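Protein (endonuclease) (Salmonella typhimurium, PDB 1BYR) is an endonuclease of the PLD-like family, a two-subunit alpha/beta protein in which each chain folds as a mixed beta sheet flanked by helices. Local coordinates at residues A[63-67]-A[68-72]; A[7-11]-A[12-16]; A[139-142]-A[143-147]. All blocks are in the same frame, centred on the assembly; numbering follows the deposited sequence.

Interaction 1. Residues A[63-67]-A[68-72]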
loop_
_atom_site.group_PDB
_atom_site.type_symbol
_atom_site.label_atom_id
_atom_site.label_comp_id
_atom_site.label_asym_id
_atom_site.label_seq_id
_atom_site.Cartn_x
_atom_site.Cartn_y
_atom_site.Cartn_z
ATOM N N ARG A 63 14.688 2.319 -11.354
ATOM C CA ARG A 63 14.711 1.095 -12.163
ATOM C C ARG A 63 13.388 0.647 -12.747
ATOM O O ARG A 63 13.356 0.074 -13.836
ATOM C CB ARG A 63 15.302 -0.060 -11.360
ATOM C CG ARG A 63 16.697 0.183 -10.832
ATOM C CD ARG A 63 17.202 -1.103 -10.191
ATOM N NE ARG A 63 16.521 -2.262 -10.761
ATOM C CZ ARG A 63 15.822 -3.149 -10.062
ATOM N NH1 ARG A 63 15.707 -3.021 -8.754
ATOM N NH2 ARG A 63 15.238 -4.168 -10.680
ATOM N N GLY A 64 12.305 0.889 -12.017
ATOM C CA GLY A 64 10.995 0.485 -12.483
ATOM C C GLY A 64 10.282 1.514 -13.344
ATOM O O GLY A 64 9.103 1.365 -13.636
ATOM N N ASN A 65 10.988 2.566 -13.741
ATOM C CA ASN A 65 10.388 3.610 -14.573
ATOM C C ASN A 65 11.185 3.934 -15.852
ATOM O O ASN A 65 11.474 5.101 -16.160
ATOM C CB ASN A 65 10.176 4.872 -13.738
ATOM C CG ASN A 65 8.911 4.808 -12.915
ATOM O OD1 ASN A 65 7.826 4.577 -13.443
ATOM N ND2 ASN A 65 9.036 4.997 -11.609
ATOM N N THR A 66 11.531 2.888 -16.597
ATOM C CA THR A 66 12.247 3.075 -17.851
ATOM C C THR A 66 11.398 2.633 -19.048
ATOM O O THR A 66 11.851 2.659 -20.185
ATOM C CB THR A 66 13.574 2.318 -17.853
ATOM O OG1 THR A 66 13.324 0.904 -17.850
ATOM C CG2 THR A 66 14.381 2.702 -16.635
ATOM N N GLY A 67 10.168 2.213 -18.785
ATOM C CA GLY A 67 9.289 1.805 -19.867
ATOM C C GLY A 67 8.741 3.021 -20.613
ATOM O O GLY A 67 8.764 4.145 -20.094
ATOM N N ARG A 68 8.230 2.813 -21.822
ATOM C CA ARG A 68 7.714 3.919 -22.624
ATOM C C ARG A 68 6.664 4.781 -21.918
ATOM O O ARG A 68 6.743 6.016 -21.943
ATOM C CB ARG A 68 7.134 3.384 -23.939
ATOM C CG ARG A 68 6.701 4.487 -24.893
ATOM C CD ARG A 68 7.893 5.038 -25.664
ATOM N NE ARG A 68 7.603 6.295 -26.360
ATOM C CZ ARG A 68 7.392 7.463 -25.758
ATOM N NH1 ARG A 68 7.430 7.555 -24.435
ATOM N NH2 ARG A 68 7.167 8.547 -26.489
ATOM N N ALA A 69 5.681 4.142 -21.292
ATOM C CA ALA A 69 4.639 4.881 -20.597
ATOM C C ALA A 69 5.241 5.700 -19.447
ATOM O O ALA A 69 4.825 6.845 -19.194
ATOM C CB ALA A 69 3.585 3.919 -20.079
ATOM N N SER A 70 6.233 5.128 -18.763
ATOM C CA SER A 70 6.887 5.831 -17.665
ATOM C C SER A 70 7.540 7.104 -18.201
ATOM O O SER A 70 7.367 8.188 -17.637
ATOM C CB SER A 70 7.950 4.949 -16.996
ATOM O OG SER A 70 7.336 3.932 -16.230
ATOM N N ILE A 71 8.280 6.976 -19.295
ATOM C CA ILE A 71 8.947 8.132 -19.891
ATOM C C ILE A 71 7.960 9.230 -20.334
ATOM O O ILE A 71 8.190 10.421 -20.103
ATOM C CB ILE A 71 9.843 7.681 -21.064
ATOM C CG1 ILE A 71 11.062 6.947 -20.483
ATOM C CG2 ILE A 71 10.265 8.882 -21.899
ATOM C CD1 ILE A 71 11.819 6.121 -21.498
ATOM N N ALA A 72 6.851 8.827 -20.948
ATOM C CA ALA A 72 5.824 9.771 -21.378
ATOM C C ALA A 72 5.300 10.575 -20.178
ATOM O O ALA A 72 5.166 11.793 -20.257
ATOM C CB ALA A 72 4.672 9.017 -22.049
HETATM O O HOH W 1 8.571 1.090 -16.756
#
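Ser-70 and Asn-65 form the tightly packed part of this turn into a helix. The hydroxyl OG of Ser-70 donates to OD1 of Asn-65 at 2.9 Å, lying in the carbonyl plane on a lone pair. With chi1 of -73°, OG of Ser-70 is turned back beside its own backbone N, which directs it at the loop. OD1 of Asn-65 also accepts from Phe-37 N, while its ND2 donates to Asp-61 O and Tyr-35 O, so hydrogen bonds at both ends of the buried amide hold it in place. A water completes the junction: it donates to Ser-70 OG and Gly-64 O and accepts from Gly-67 N at 2.8 Å, bridging the N-cap residue to the third residue of the helix. Gly-67 O then receives Ile-71 N at 3.0 Å, the first-turn helical bond. The outer side is looser and more exposed. There CD1 of Ile-71 approaches Thr-66 O at 3.7 Å, and Arg-68, exposed, adds little to the contact. The turn links strand 55-61 to helix 68-79 within the PLD-like domain, and Ala-69 and Ser-70 lie against the neighbouring loop at Thr-38.

Interaction 2. Residues A[7-11]-A[12-16]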
loop_
_atom_site.group_PDB
_atom_site.type_symbol
_atom_site.label_atom_id
_atom_site.label_comp_id
_atom_site.label_asym_id
_atom_site.label_seq_id
_atom_site.Cartn_x
_atom_site.Cartn_y
_atom_site.Cartn_z
ATOM N N VAL A 7 -11.795 5.116 1.896
ATOM C CA VAL A 7 -11.153 4.001 1.199
ATOM C C VAL A 7 -11.835 3.788 -0.141
ATOM O O VAL A 7 -13.026 4.066 -0.303
ATOM C CB VAL A 7 -11.231 2.643 1.974
ATOM C CG1 VAL A 7 -10.306 1.614 1.330
ATOM C CG2 VAL A 7 -10.827 2.835 3.404
ATOM N N GLY A 8 -11.063 3.278 -1.092
ATOM C CA GLY A 8 -11.567 2.978 -2.418
ATOM C C GLY A 8 -10.849 1.714 -2.865
ATOM O O GLY A 8 -9.764 1.417 -2.363
ATOM N N TYR A 9 -11.437 0.961 -3.796
ATOM C CA TYR A 9 -10.822 -0.279 -4.258
ATOM C C TYR A 9 -10.782 -0.403 -5.772
ATOM O O TYR A 9 -11.522 0.268 -6.486
ATOM C CB TYR A 9 -11.596 -1.476 -3.689
ATOM C CG TYR A 9 -11.872 -1.383 -2.200
ATOM C CD1 TYR A 9 -10.853 -1.599 -1.277
ATOM C CD2 TYR A 9 -13.153 -1.078 -1.716
ATOM C CE1 TYR A 9 -11.093 -1.516 0.093
ATOM C CE2 TYR A 9 -13.398 -0.992 -0.341
ATOM C CZ TYR A 9 -12.366 -1.212 0.551
ATOM O OH TYR A 9 -12.590 -1.109 1.908
ATOM N N SER A 10 -9.888 -1.268 -6.254
ATOM C CA SER A 10 -9.765 -1.567 -7.669
ATOM C C SER A 10 -10.018 -3.070 -7.752
ATOM O O SER A 10 -9.759 -3.793 -6.789
ATOM C CB SER A 10 -8.367 -1.225 -8.191
ATOM O OG SER A 10 -8.131 0.166 -8.181
ATOM N N PRO A 11 -10.536 -3.569 -8.886
ATOM C CA PRO A 11 -10.928 -2.844 -10.092
ATOM C C PRO A 11 -12.307 -2.167 -10.015
ATOM O O PRO A 11 -12.820 -1.699 -11.027
ATOM C CB PRO A 11 -10.895 -3.928 -11.164
ATOM C CG PRO A 11 -11.349 -5.148 -10.432
ATOM C CD PRO A 11 -10.768 -5.018 -9.029
ATOM N N GLU A 12 -12.897 -2.109 -8.826
ATOM C CA GLU A 12 -14.214 -1.487 -8.645
ATOM C C GLU A 12 -14.300 -0.075 -9.250
ATOM O O GLU A 12 -15.308 0.307 -9.859
ATOM C CB GLU A 12 -14.559 -1.425 -7.158
ATOM C CG GLU A 12 -15.212 -2.711 -6.597
ATOM C CD GLU A 12 -14.207 -3.823 -6.277
ATOM O OE1 GLU A 12 -13.013 -3.702 -6.620
ATOM O OE2 GLU A 12 -14.625 -4.830 -5.676
ATOM N N GLY A 13 -13.247 0.708 -9.057
ATOM C CA GLY A 13 -13.242 2.063 -9.577
ATOM C C GLY A 13 -13.154 3.120 -8.495
ATOM O O GLY A 13 -12.715 4.239 -8.742
ATOM N N SER A 14 -13.546 2.771 -7.274
ATOM C CA SER A 14 -13.527 3.739 -6.185
ATOM C C SER A 14 -12.128 4.188 -5.742
ATOM O O SER A 14 -11.961 5.308 -5.255
ATOM C CB SER A 14 -14.301 3.190 -4.988
ATOM O OG SER A 14 -13.814 1.915 -4.632
ATOM N N ALA A 15 -11.126 3.332 -5.909
ATOM C CA ALA A 15 -9.763 3.700 -5.520
ATOM C C ALA A 15 -9.252 4.833 -6.417
ATOM O O ALA A 15 -8.753 5.858 -5.944
ATOM C CB ALA A 15 -8.838 2.508 -5.637
ATOM N N ARG A 16 -9.375 4.640 -7.720
ATOM C CA ARG A 16 -8.923 5.633 -8.672
ATOM C C ARG A 16 -9.574 6.993 -8.376
ATOM O O ARG A 16 -8.887 8.010 -8.264
ATOM C CB ARG A 16 -9.255 5.156 -10.090
ATOM C CG ARG A 16 -9.082 6.192 -11.182
ATOM C CD ARG A 16 -10.030 5.898 -12.335
ATOM N NE ARG A 16 -9.300 5.773 -13.588
ATOM C CZ ARG A 16 -9.527 4.848 -14.512
ATOM N NH1 ARG A 16 -10.462 3.935 -14.326
ATOM N NH2 ARG A 16 -8.801 4.832 -15.620
HETATM O O HOH W 2 -10.143 1.831 -9.181
#
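Tyr-9 O is gripped by two backbone donors from the turn that follows it. Gly-13 N reaches it in the carbonyl plane at 3.1 Å, whereas Ala-15 N, also 3.1 Å from Tyr-9 O, arrives from 51° above that plane, so the two N-H groups come in from different directions. The amide on the other side of the same residue is held as well: Tyr-9 N donates to Ser-14 OG over 2.7 Å, with an almost straight angle of 171°. Ser-14 holds OG between its backbone N and carbonyl carbon (chi1 53°), which sets the oxygen against the strand, 3.3 Å from Gly-8 CA. Beside it, CB of Ala-15 packs on the strand backbone and touches Ser-10 OG at 3.5 Å; that hydroxyl is hydrogen-bonded to Ala-116 O and to a water shared with Arg-16 N. The chain reverses through the cis peptide before Pro-11 and the positive phi of Gly-13, the N-cap of helix 14-25. Glu-12 bends at chi2, bringing OE1 to 3.5 Å from Pro-11 CD, while OE2 makes a salt bridge to Arg-144 of the second subunit. The Tyr-9 ring stacks on His-140 of that subunit, and its hydroxyl bonds to Ser-136 there. The chemistry thus divides: backbone amides and the Ser-14 hydroxyl fix the passage from strand 4-10 into the helix, while the carboxylate and phenol are committed to the subunit interface, where Arg-144 would probably stabilise the charged form of Glu-12.

Interaction 3. Residues A[139-142]-A[143-147]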
loop_
_atom_site.group_PDB
_atom_site.type_symbol
_atom_site.label_atom_id
_atom_site.label_comp_id
_atom_site.label_asym_id
_atom_site.label_seq_id
_atom_site.Cartn_x
_atom_site.Cartn_y
_atom_site.Cartn_z
ATOM N N GLU A 139 8.903 13.331 6.353
ATOM C CA GLU A 139 10.294 13.013 6.629
ATOM C C GLU A 139 10.720 11.826 5.761
ATOM O O GLU A 139 11.841 11.758 5.275
ATOM C CB GLU A 139 10.479 12.667 8.107
ATOM C CG GLU A 139 10.369 13.855 9.043
ATOM C CD GLU A 139 10.463 13.433 10.496
ATOM O OE1 GLU A 139 10.273 12.229 10.766
ATOM O OE2 GLU A 139 10.724 14.288 11.370
ATOM N N HIS A 140 9.792 10.897 5.569
ATOM C CA HIS A 140 10.011 9.696 4.748
ATOM C C HIS A 140 10.175 10.139 3.294
ATOM O O HIS A 140 11.045 9.652 2.577
ATOM C CB HIS A 140 8.785 8.780 4.890
ATOM C CG HIS A 140 8.864 7.502 4.115
ATOM N ND1 HIS A 140 9.815 6.529 4.363
ATOM C CD2 HIS A 140 8.025 6.971 3.194
ATOM C CE1 HIS A 140 9.568 5.469 3.612
ATOM N NE2 HIS A 140 8.482 5.714 2.904
ATOM N N TRP A 141 9.327 11.066 2.864
ATOM C CA TRP A 141 9.381 11.587 1.498
ATOM C C TRP A 141 10.680 12.376 1.261
ATOM O O TRP A 141 11.360 12.206 0.238
ATOM C CB TRP A 141 8.177 12.508 1.242
ATOM C CG TRP A 141 8.178 13.110 -0.121
ATOM C CD1 TRP A 141 7.566 12.622 -1.228
ATOM C CD2 TRP A 141 8.904 14.277 -0.543
ATOM N NE1 TRP A 141 7.867 13.407 -2.321
ATOM C CE2 TRP A 141 8.689 14.430 -1.925
ATOM C CE3 TRP A 141 9.723 15.203 0.123
ATOM C CZ2 TRP A 141 9.256 15.474 -2.667
ATOM C CZ3 TRP A 141 10.293 16.243 -0.614
ATOM C CH2 TRP A 141 10.058 16.364 -2.002
ATOM N N GLN A 142 11.014 13.238 2.221
ATOM C CA GLN A 142 12.198 14.087 2.155
ATOM C C GLN A 142 13.501 13.306 2.063
ATOM O O GLN A 142 14.415 13.674 1.312
ATOM C CB GLN A 142 12.231 14.995 3.375
ATOM C CG GLN A 142 13.244 16.096 3.271
ATOM C CD GLN A 142 12.883 17.091 2.208
ATOM O OE1 GLN A 142 13.647 17.346 1.280
ATOM N NE2 GLN A 142 11.699 17.665 2.319
ATOM N N ASP A 143 13.590 12.227 2.836
ATOM C CA ASP A 143 14.780 11.389 2.828
ATOM C C ASP A 143 14.997 10.734 1.465
ATOM O O ASP A 143 16.120 10.642 0.983
ATOM C CB ASP A 143 14.668 10.306 3.904
ATOM C CG ASP A 143 15.888 9.437 3.956
ATOM O OD1 ASP A 143 16.878 9.870 4.577
ATOM O OD2 ASP A 143 15.865 8.337 3.365
ATOM N N ARG A 144 13.919 10.270 0.843
ATOM C CA ARG A 144 14.006 9.632 -0.467
ATOM C C ARG A 144 14.279 10.669 -1.550
ATOM O O ARG A 144 15.061 10.427 -2.455
ATOM C CB ARG A 144 12.703 8.893 -0.774
ATOM C CG ARG A 144 12.608 7.452 -0.189
ATOM C CD ARG A 144 13.180 7.321 1.228
ATOM N NE ARG A 144 12.855 6.019 1.825
ATOM C CZ ARG A 144 13.215 5.629 3.048
ATOM N NH1 ARG A 144 13.926 6.434 3.826
ATOM N NH2 ARG A 144 12.825 4.444 3.510
ATOM N N TRP A 145 13.632 11.826 -1.454
ATOM C CA TRP A 145 13.839 12.912 -2.418
ATOM C C TRP A 145 15.300 13.387 -2.408
ATOM O O TRP A 145 15.937 13.525 -3.456
ATOM C CB TRP A 145 12.906 14.083 -2.082
ATOM C CG TRP A 145 13.237 15.377 -2.774
ATOM C CD1 TRP A 145 14.008 16.397 -2.281
ATOM C CD2 TRP A 145 12.788 15.810 -4.064
ATOM N NE1 TRP A 145 14.063 17.426 -3.181
ATOM C CE2 TRP A 145 13.325 17.091 -4.286
ATOM C CE3 TRP A 145 11.983 15.232 -5.050
ATOM C CZ2 TRP A 145 13.082 17.814 -5.462
ATOM C CZ3 TRP A 145 11.744 15.954 -6.220
ATOM C CH2 TRP A 145 12.289 17.228 -6.414
ATOM N N ASN A 146 15.828 13.610 -1.211
ATOM C CA ASN A 146 17.198 14.080 -1.047
ATOM C C ASN A 146 18.272 13.233 -1.714
ATOM O O ASN A 146 19.359 13.730 -1.991
ATOM C CB ASN A 146 17.514 14.252 0.442
ATOM C CG ASN A 146 16.757 15.427 1.054
ATOM O OD1 ASN A 146 16.170 16.229 0.339
ATOM N ND2 ASN A 146 16.777 15.519 2.373
ATOM N N GLN A 147 17.992 11.962 -1.981
ATOM C CA GLN A 147 18.993 11.138 -2.640
ATOM C C GLN A 147 18.554 10.758 -4.046
ATOM O O GLN A 147 19.003 9.747 -4.607
ATOM C CB GLN A 147 19.281 9.876 -1.827
ATOM C CG GLN A 147 18.081 9.053 -1.499
ATOM C CD GLN A 147 18.354 8.132 -0.348
ATOM O OE1 GLN A 147 19.314 7.356 -0.363
ATOM N NE2 GLN A 147 17.523 8.202 0.668
#
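Trp-141 and Trp-145, one helical turn apart, leave the helix in the same direction, with nearly parallel planes (16°) displaced so that little of one ring covers the other. CH2 of Trp-141 sits over the rim of the Trp-145 ring, 3.4 Å from its CG. In return, CB of Trp-145 lies over the face of the Trp-141 six-membered ring, a CH-pi contact of 3.7 Å to the centroid. Both side chains start out with CG anti to the backbone N (chi1 179° at Trp-141), which brings the two indoles together against the sheet. This is the inner face of helix 131-146 in the alpha/beta PLD-like fold; both indoles rest on Val-59 of strand 55-61, and Trp-141 NE1 donates to Met-32 O of strand 29-34. On another side of the helix, His-140 and Arg-144 meet with their planes 54° apart. The imidazole comes over one face of the guanidinium, CE1 of His-140 standing 3.4 Å from Arg-144 NH2. The guanidinium is tied by a salt bridge, Arg-144 NH1 to Asp-143 OD2 at 2.8 Å, that meets the carboxylate from above its plane. Arg-144 NE bonds to Ser-121 of the second subunit, and His-140 NE2 to Asp-95 of its own chain.

The three contacts follow one another along the chain in the order 7-16, 63-72 and 139-147, and none touches another within one subunit. Interaction 1 lies about 24 Å from interaction 2 and about 21 Å from interaction 3, centre to centre. Interactions 2 and 3 are about 28 Å apart between centres and fall on opposite sides of the chain's centre, yet the dimer brings them together: the strand-to-helix turn of one subunit meets helix 131-146 of the other. Interaction 1, by contrast, touches no other chain of the assembly. Its helix follows strand 55-61, whose Val-59 touches the tryptophans of interaction 3.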